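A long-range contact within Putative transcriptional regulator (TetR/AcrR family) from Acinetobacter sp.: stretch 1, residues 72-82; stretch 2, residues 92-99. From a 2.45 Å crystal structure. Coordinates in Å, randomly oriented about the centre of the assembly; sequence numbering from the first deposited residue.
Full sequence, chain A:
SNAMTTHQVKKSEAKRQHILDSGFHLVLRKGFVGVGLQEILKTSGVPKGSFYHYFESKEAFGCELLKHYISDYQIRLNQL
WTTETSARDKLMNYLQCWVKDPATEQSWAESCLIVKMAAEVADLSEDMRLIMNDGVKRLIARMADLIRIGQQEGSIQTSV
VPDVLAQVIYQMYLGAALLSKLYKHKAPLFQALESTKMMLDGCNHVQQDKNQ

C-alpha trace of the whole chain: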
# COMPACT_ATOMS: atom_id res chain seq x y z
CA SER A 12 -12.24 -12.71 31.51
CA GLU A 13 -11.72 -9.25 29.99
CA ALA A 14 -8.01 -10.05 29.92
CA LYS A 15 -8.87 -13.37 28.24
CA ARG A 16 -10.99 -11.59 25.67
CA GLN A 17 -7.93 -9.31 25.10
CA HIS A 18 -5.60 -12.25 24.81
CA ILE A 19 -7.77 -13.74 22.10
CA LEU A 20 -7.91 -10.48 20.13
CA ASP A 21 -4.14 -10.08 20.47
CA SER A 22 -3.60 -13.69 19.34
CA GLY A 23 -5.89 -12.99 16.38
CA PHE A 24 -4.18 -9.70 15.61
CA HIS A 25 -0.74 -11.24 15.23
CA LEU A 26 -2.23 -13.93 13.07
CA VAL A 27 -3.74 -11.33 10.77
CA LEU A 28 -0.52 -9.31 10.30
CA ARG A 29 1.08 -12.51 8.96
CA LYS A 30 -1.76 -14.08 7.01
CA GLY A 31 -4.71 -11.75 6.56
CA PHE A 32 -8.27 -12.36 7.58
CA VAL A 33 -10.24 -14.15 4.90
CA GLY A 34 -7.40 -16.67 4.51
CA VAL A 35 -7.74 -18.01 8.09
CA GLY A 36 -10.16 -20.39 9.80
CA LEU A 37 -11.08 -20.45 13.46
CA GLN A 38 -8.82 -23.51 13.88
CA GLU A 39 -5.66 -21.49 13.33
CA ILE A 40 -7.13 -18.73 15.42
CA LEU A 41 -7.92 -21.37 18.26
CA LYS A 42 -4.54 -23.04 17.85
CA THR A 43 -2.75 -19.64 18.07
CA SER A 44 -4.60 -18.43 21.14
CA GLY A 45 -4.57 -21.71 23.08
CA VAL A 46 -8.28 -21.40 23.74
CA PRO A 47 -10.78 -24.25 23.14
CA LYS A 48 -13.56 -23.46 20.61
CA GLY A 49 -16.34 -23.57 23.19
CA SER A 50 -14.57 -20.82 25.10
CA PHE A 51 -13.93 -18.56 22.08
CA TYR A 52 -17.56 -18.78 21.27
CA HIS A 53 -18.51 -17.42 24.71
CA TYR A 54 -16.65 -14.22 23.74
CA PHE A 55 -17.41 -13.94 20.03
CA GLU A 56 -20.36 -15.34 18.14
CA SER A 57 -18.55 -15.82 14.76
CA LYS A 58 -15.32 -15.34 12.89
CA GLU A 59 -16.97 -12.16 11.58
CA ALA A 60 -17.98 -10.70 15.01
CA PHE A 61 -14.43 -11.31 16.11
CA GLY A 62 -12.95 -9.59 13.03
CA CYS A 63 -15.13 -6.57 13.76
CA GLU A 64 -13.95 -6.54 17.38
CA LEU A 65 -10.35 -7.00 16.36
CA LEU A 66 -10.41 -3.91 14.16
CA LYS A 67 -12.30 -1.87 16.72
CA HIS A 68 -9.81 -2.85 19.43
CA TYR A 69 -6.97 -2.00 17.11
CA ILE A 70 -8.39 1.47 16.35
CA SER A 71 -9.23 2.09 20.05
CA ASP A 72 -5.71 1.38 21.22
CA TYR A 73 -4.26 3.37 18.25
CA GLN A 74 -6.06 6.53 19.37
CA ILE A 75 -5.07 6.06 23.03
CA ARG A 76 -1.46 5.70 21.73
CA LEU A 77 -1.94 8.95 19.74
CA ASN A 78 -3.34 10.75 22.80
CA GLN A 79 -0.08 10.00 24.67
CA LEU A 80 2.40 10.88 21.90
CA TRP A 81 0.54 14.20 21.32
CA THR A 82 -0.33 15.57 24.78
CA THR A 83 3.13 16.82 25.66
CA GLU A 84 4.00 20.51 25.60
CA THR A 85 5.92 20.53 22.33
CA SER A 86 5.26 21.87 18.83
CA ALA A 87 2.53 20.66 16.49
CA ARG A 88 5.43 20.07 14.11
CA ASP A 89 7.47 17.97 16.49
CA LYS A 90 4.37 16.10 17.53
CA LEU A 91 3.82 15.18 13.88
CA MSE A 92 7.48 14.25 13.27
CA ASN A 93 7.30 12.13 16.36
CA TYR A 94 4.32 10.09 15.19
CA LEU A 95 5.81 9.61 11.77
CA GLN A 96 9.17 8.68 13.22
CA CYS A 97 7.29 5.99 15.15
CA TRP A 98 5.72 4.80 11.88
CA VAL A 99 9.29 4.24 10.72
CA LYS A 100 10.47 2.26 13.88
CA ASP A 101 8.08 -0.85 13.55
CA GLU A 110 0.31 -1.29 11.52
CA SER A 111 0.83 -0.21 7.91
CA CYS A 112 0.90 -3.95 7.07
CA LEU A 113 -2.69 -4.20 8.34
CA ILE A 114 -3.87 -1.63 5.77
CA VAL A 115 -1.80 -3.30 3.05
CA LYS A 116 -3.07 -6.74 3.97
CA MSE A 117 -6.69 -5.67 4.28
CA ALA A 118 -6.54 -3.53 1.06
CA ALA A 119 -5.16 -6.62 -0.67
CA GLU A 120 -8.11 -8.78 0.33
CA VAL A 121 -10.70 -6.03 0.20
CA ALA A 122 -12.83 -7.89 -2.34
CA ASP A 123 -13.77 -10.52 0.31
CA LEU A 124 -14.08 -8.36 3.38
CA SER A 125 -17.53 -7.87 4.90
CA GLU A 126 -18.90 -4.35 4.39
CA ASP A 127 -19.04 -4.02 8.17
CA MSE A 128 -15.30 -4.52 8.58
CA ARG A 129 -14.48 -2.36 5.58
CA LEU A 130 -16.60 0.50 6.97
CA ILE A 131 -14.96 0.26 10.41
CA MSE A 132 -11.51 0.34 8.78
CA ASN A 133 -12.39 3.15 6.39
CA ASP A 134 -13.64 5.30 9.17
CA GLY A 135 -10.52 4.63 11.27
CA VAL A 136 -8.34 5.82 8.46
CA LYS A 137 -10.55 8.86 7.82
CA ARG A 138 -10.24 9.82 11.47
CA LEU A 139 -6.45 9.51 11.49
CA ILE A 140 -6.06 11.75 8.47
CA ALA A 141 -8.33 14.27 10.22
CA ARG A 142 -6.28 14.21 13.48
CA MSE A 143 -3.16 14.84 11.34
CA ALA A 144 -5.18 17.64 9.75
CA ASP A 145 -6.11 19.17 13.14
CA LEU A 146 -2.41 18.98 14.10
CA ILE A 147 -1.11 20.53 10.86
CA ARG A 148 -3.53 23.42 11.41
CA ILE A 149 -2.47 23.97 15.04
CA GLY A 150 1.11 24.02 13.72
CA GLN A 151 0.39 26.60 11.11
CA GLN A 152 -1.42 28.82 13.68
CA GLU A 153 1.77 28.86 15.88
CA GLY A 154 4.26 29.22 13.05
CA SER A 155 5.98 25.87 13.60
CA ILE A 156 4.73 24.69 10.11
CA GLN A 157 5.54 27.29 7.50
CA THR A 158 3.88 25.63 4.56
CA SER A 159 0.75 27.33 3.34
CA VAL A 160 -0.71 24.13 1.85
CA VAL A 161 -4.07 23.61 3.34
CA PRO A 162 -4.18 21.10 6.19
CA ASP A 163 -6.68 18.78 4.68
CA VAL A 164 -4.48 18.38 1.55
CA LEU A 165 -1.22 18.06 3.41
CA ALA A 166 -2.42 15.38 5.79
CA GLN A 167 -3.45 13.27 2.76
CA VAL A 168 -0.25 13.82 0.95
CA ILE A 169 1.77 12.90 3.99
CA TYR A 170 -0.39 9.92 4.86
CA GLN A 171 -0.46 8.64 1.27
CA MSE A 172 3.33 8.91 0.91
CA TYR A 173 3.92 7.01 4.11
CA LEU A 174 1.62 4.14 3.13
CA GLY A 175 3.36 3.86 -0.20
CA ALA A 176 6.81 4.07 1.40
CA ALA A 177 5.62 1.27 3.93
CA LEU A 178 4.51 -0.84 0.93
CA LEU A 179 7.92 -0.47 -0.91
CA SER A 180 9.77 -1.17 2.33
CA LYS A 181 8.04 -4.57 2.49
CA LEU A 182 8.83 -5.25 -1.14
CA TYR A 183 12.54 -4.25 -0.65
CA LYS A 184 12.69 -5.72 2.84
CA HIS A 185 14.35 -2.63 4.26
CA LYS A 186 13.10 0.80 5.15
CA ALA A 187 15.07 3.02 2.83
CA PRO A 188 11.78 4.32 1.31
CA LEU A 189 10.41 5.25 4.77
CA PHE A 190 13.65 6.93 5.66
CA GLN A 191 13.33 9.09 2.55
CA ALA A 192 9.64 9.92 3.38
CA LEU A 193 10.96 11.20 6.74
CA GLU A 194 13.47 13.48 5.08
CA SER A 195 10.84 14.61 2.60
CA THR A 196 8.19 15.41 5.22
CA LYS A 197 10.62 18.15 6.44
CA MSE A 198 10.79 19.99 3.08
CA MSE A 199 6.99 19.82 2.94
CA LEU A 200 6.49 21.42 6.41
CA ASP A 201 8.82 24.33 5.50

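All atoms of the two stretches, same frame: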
# COMPACT_ATOMS: atom_id res chain seq x y z
N ASP A 72 -7.06 1.29 20.72
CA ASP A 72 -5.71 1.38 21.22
C ASP A 72 -4.87 2.40 20.42
O ASP A 72 -4.11 3.18 21.03
CB ASP A 72 -5.05 -0.00 21.20
CG ASP A 72 -5.54 -0.93 22.32
OD1 ASP A 72 -6.39 -0.50 23.16
OD2 ASP A 72 -5.03 -2.09 22.36
N TYR A 73 -4.99 2.41 19.09
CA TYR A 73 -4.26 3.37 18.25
C TYR A 73 -4.51 4.80 18.74
O TYR A 73 -3.56 5.56 18.98
CB TYR A 73 -4.69 3.29 16.80
CG TYR A 73 -3.68 3.79 15.81
CD1 TYR A 73 -2.94 2.91 15.02
CD2 TYR A 73 -3.45 5.13 15.64
CE1 TYR A 73 -1.99 3.36 14.09
CE2 TYR A 73 -2.50 5.58 14.71
CZ TYR A 73 -1.78 4.69 13.95
OH TYR A 73 -0.86 5.15 13.04
N GLN A 74 -5.77 5.16 18.97
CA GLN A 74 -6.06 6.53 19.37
C GLN A 74 -5.58 6.86 20.81
O GLN A 74 -5.11 7.98 21.06
CB GLN A 74 -7.53 6.90 19.13
CG GLN A 74 -8.54 6.18 19.98
CD GLN A 74 -9.92 6.84 19.92
OE1 GLN A 74 -10.03 8.08 19.98
NE2 GLN A 74 -10.97 6.02 19.81
N ILE A 75 -5.68 5.91 21.73
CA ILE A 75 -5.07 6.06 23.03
C ILE A 75 -3.56 6.28 22.87
O ILE A 75 -3.00 7.14 23.56
CB ILE A 75 -5.30 4.82 23.92
CG1 ILE A 75 -6.78 4.64 24.24
CG2 ILE A 75 -4.52 4.91 25.23
CD1 ILE A 75 -7.10 3.26 24.82
N ARG A 76 -2.90 5.53 21.97
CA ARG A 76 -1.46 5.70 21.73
C ARG A 76 -1.17 7.07 21.11
O ARG A 76 -0.19 7.69 21.45
CB ARG A 76 -0.87 4.57 20.89
N LEU A 77 -2.04 7.57 20.25
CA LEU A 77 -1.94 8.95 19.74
C LEU A 77 -2.17 10.05 20.79
O LEU A 77 -1.56 11.11 20.74
CB LEU A 77 -2.93 9.18 18.61
CG LEU A 77 -2.32 9.17 17.23
CD1 LEU A 77 -3.36 9.36 16.15
CD2 LEU A 77 -1.33 10.29 17.18
N ASN A 78 -3.07 9.81 21.73
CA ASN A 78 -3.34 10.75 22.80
C ASN A 78 -2.08 10.99 23.62
O ASN A 78 -1.77 12.13 23.95
CB ASN A 78 -4.48 10.25 23.69
CG ASN A 78 -5.84 10.26 22.98
OD1 ASN A 78 -6.01 10.90 21.94
ND2 ASN A 78 -6.81 9.56 23.55
N GLN A 79 -1.33 9.91 23.91
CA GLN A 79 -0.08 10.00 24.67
C GLN A 79 1.00 10.76 23.90
O GLN A 79 1.42 11.81 24.32
CB GLN A 79 0.46 8.60 25.02
CG GLN A 79 -0.57 7.63 25.56
CD GLN A 79 0.06 6.52 26.39
OE1 GLN A 79 -0.03 5.34 26.04
NE2 GLN A 79 0.71 6.91 27.51
N LEU A 80 1.42 10.23 22.77
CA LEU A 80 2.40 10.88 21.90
C LEU A 80 2.16 12.40 21.75
O LEU A 80 3.12 13.19 21.72
CB LEU A 80 2.40 10.19 20.52
CG LEU A 80 3.69 9.93 19.72
CD1 LEU A 80 4.92 9.52 20.57
CD2 LEU A 80 3.41 8.86 18.65
N TRP A 81 0.89 12.82 21.69
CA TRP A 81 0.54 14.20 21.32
C TRP A 81 0.04 15.14 22.44
O TRP A 81 -0.26 16.31 22.18
CB TRP A 81 -0.49 14.18 20.19
CG TRP A 81 0.06 13.69 18.89
CD1 TRP A 81 1.38 13.45 18.57
CD2 TRP A 81 -0.69 13.42 17.70
NE1 TRP A 81 1.48 13.04 17.25
CE2 TRP A 81 0.22 13.01 16.70
CE3 TRP A 81 -2.05 13.49 17.38
CZ2 TRP A 81 -0.19 12.67 15.42
CZ3 TRP A 81 -2.46 13.16 16.11
CH2 TRP A 81 -1.53 12.74 15.15
N THR A 82 -0.05 14.65 23.67
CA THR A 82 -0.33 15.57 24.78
C THR A 82 0.95 15.70 25.65
O THR A 82 1.01 15.26 26.80
CB THR A 82 -1.62 15.20 25.55
OG1 THR A 82 -1.59 13.83 25.97
CG2 THR A 82 -2.86 15.45 24.64
N MSE A 92 6.23 14.95 13.66
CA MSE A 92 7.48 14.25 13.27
C MSE A 92 7.69 13.09 14.20
O MSE A 92 8.14 12.05 13.80
CB MSE A 92 8.68 15.18 13.26
CG MSE A 92 8.67 16.22 12.15
SE MSE A 92 8.44 15.50 10.37
CE MSE A 92 9.90 14.19 10.36
N ASN A 93 7.29 13.24 15.43
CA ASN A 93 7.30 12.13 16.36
C ASN A 93 6.52 10.90 15.91
O ASN A 93 7.08 9.81 15.79
CB ASN A 93 6.66 12.61 17.64
CG ASN A 93 7.56 12.62 18.73
OD1 ASN A 93 8.14 13.66 19.07
ND2 ASN A 93 7.69 11.45 19.35
N TYR A 94 5.22 11.09 15.74
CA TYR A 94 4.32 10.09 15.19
C TYR A 94 4.89 9.38 13.97
O TYR A 94 4.95 8.17 13.92
CB TYR A 94 3.00 10.73 14.77
CG TYR A 94 2.12 9.83 13.95
CD1 TYR A 94 1.52 8.73 14.51
CD2 TYR A 94 1.90 10.08 12.59
CE1 TYR A 94 0.72 7.90 13.76
CE2 TYR A 94 1.10 9.26 11.83
CZ TYR A 94 0.50 8.16 12.43
OH TYR A 94 -0.30 7.33 11.69
N LEU A 95 5.29 10.16 12.99
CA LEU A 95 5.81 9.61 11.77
C LEU A 95 7.08 8.80 12.02
O LEU A 95 7.33 7.76 11.36
CB LEU A 95 6.14 10.77 10.79
CG LEU A 95 4.93 11.61 10.36
CD1 LEU A 95 5.35 12.75 9.32
CD2 LEU A 95 3.78 10.74 9.81
N GLN A 96 7.91 9.31 12.94
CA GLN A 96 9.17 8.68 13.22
C GLN A 96 8.91 7.31 13.83
O GLN A 96 9.67 6.37 13.56
CB GLN A 96 10.12 9.58 14.07
CG GLN A 96 11.41 9.94 13.28
CD GLN A 96 11.98 11.36 13.50
OE1 GLN A 96 11.40 12.21 14.19
NE2 GLN A 96 13.16 11.60 12.90
N CYS A 97 7.83 7.23 14.61
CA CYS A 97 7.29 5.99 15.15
C CYS A 97 6.78 5.05 14.05
O CYS A 97 6.99 3.83 14.15
CB CYS A 97 6.16 6.28 16.19
SG CYS A 97 6.72 6.22 17.87
N TRP A 98 6.06 5.57 13.06
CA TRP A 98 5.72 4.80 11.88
C TRP A 98 6.95 4.04 11.43
O TRP A 98 6.91 2.84 11.29
CB TRP A 98 5.34 5.73 10.73
CG TRP A 98 3.96 5.75 10.24
CD1 TRP A 98 2.96 6.56 10.66
CD2 TRP A 98 3.44 5.02 9.14
NE1 TRP A 98 1.82 6.35 9.92
CE2 TRP A 98 2.10 5.41 8.97
CE3 TRP A 98 3.98 4.06 8.29
CZ2 TRP A 98 1.28 4.86 8.01
CZ3 TRP A 98 3.18 3.54 7.34
CH2 TRP A 98 1.84 3.93 7.20
N VAL A 99 8.04 4.77 11.23
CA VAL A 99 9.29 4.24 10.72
C VAL A 99 9.99 3.20 11.62
O VAL A 99 10.70 2.37 11.09
CB VAL A 99 10.26 5.44 10.37
CG1 VAL A 99 11.61 4.98 9.80
CG2 VAL A 99 9.59 6.37 9.36

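This is a small helix-to-helix contact in which one aromatic side chain, Tyr 94, fits as a knob among four residues of the other helix and is fixed at its tip by a hydroxyl-hydroxyl hydrogen bond. The helix through residues 72-81 and that of 92-99 run obliquely antiparallel, with 129° between their N-to-C directions. Their axes come no closer than 10.4 Å, and the nearest CA pair is Leu 80 CA to Tyr 94 CA at 7.0 Å. At that spacing the backbones do not touch, so side chains must fill the gap; the two stretches together bury 308 Å².

Tyr 94, whose CA-to-CB bond points toward the partner helix, adopts chi1 t (169°) and sits among Tyr 73, Leu 77, Leu 80 and Trp 81, residues spaced four, three and one apart along their helix. Leu 77 CD2 lies 4.2 Å from Tyr 94 CD1, an ordinary apolar contact. Trp 81 packs near the root of the knob, with its CZ2 3.8 Å from Tyr 94 CB. Its six-membered ring also directs an edge toward the Tyr 94 face in an offset edge-to-face pair, centroids 5.8 Å apart and planes at 68°.

At the far end, Tyr 73 OH and Tyr 94 OH are 2.6 Å apart, a short hydrogen bond in which either hydroxyl could be the donor. The CA-to-CB bond of Tyr 73 points sideways relative to the second helix, but the end of the side chain comes nearer. Within the second helix, Trp 98 NE1 donates to Tyr 94 OH at 2.9 Å with an angle of 137°, so the Tyr 94 hydroxyl accepts one bond from its own helix while pairing with the other.

Leu 80, whose CA-to-CB bond points toward the second helix, extends the apolar contact: its CD2 is 3.8 Å from Tyr 94 CA and 4.3 Å from Cys 97 SG.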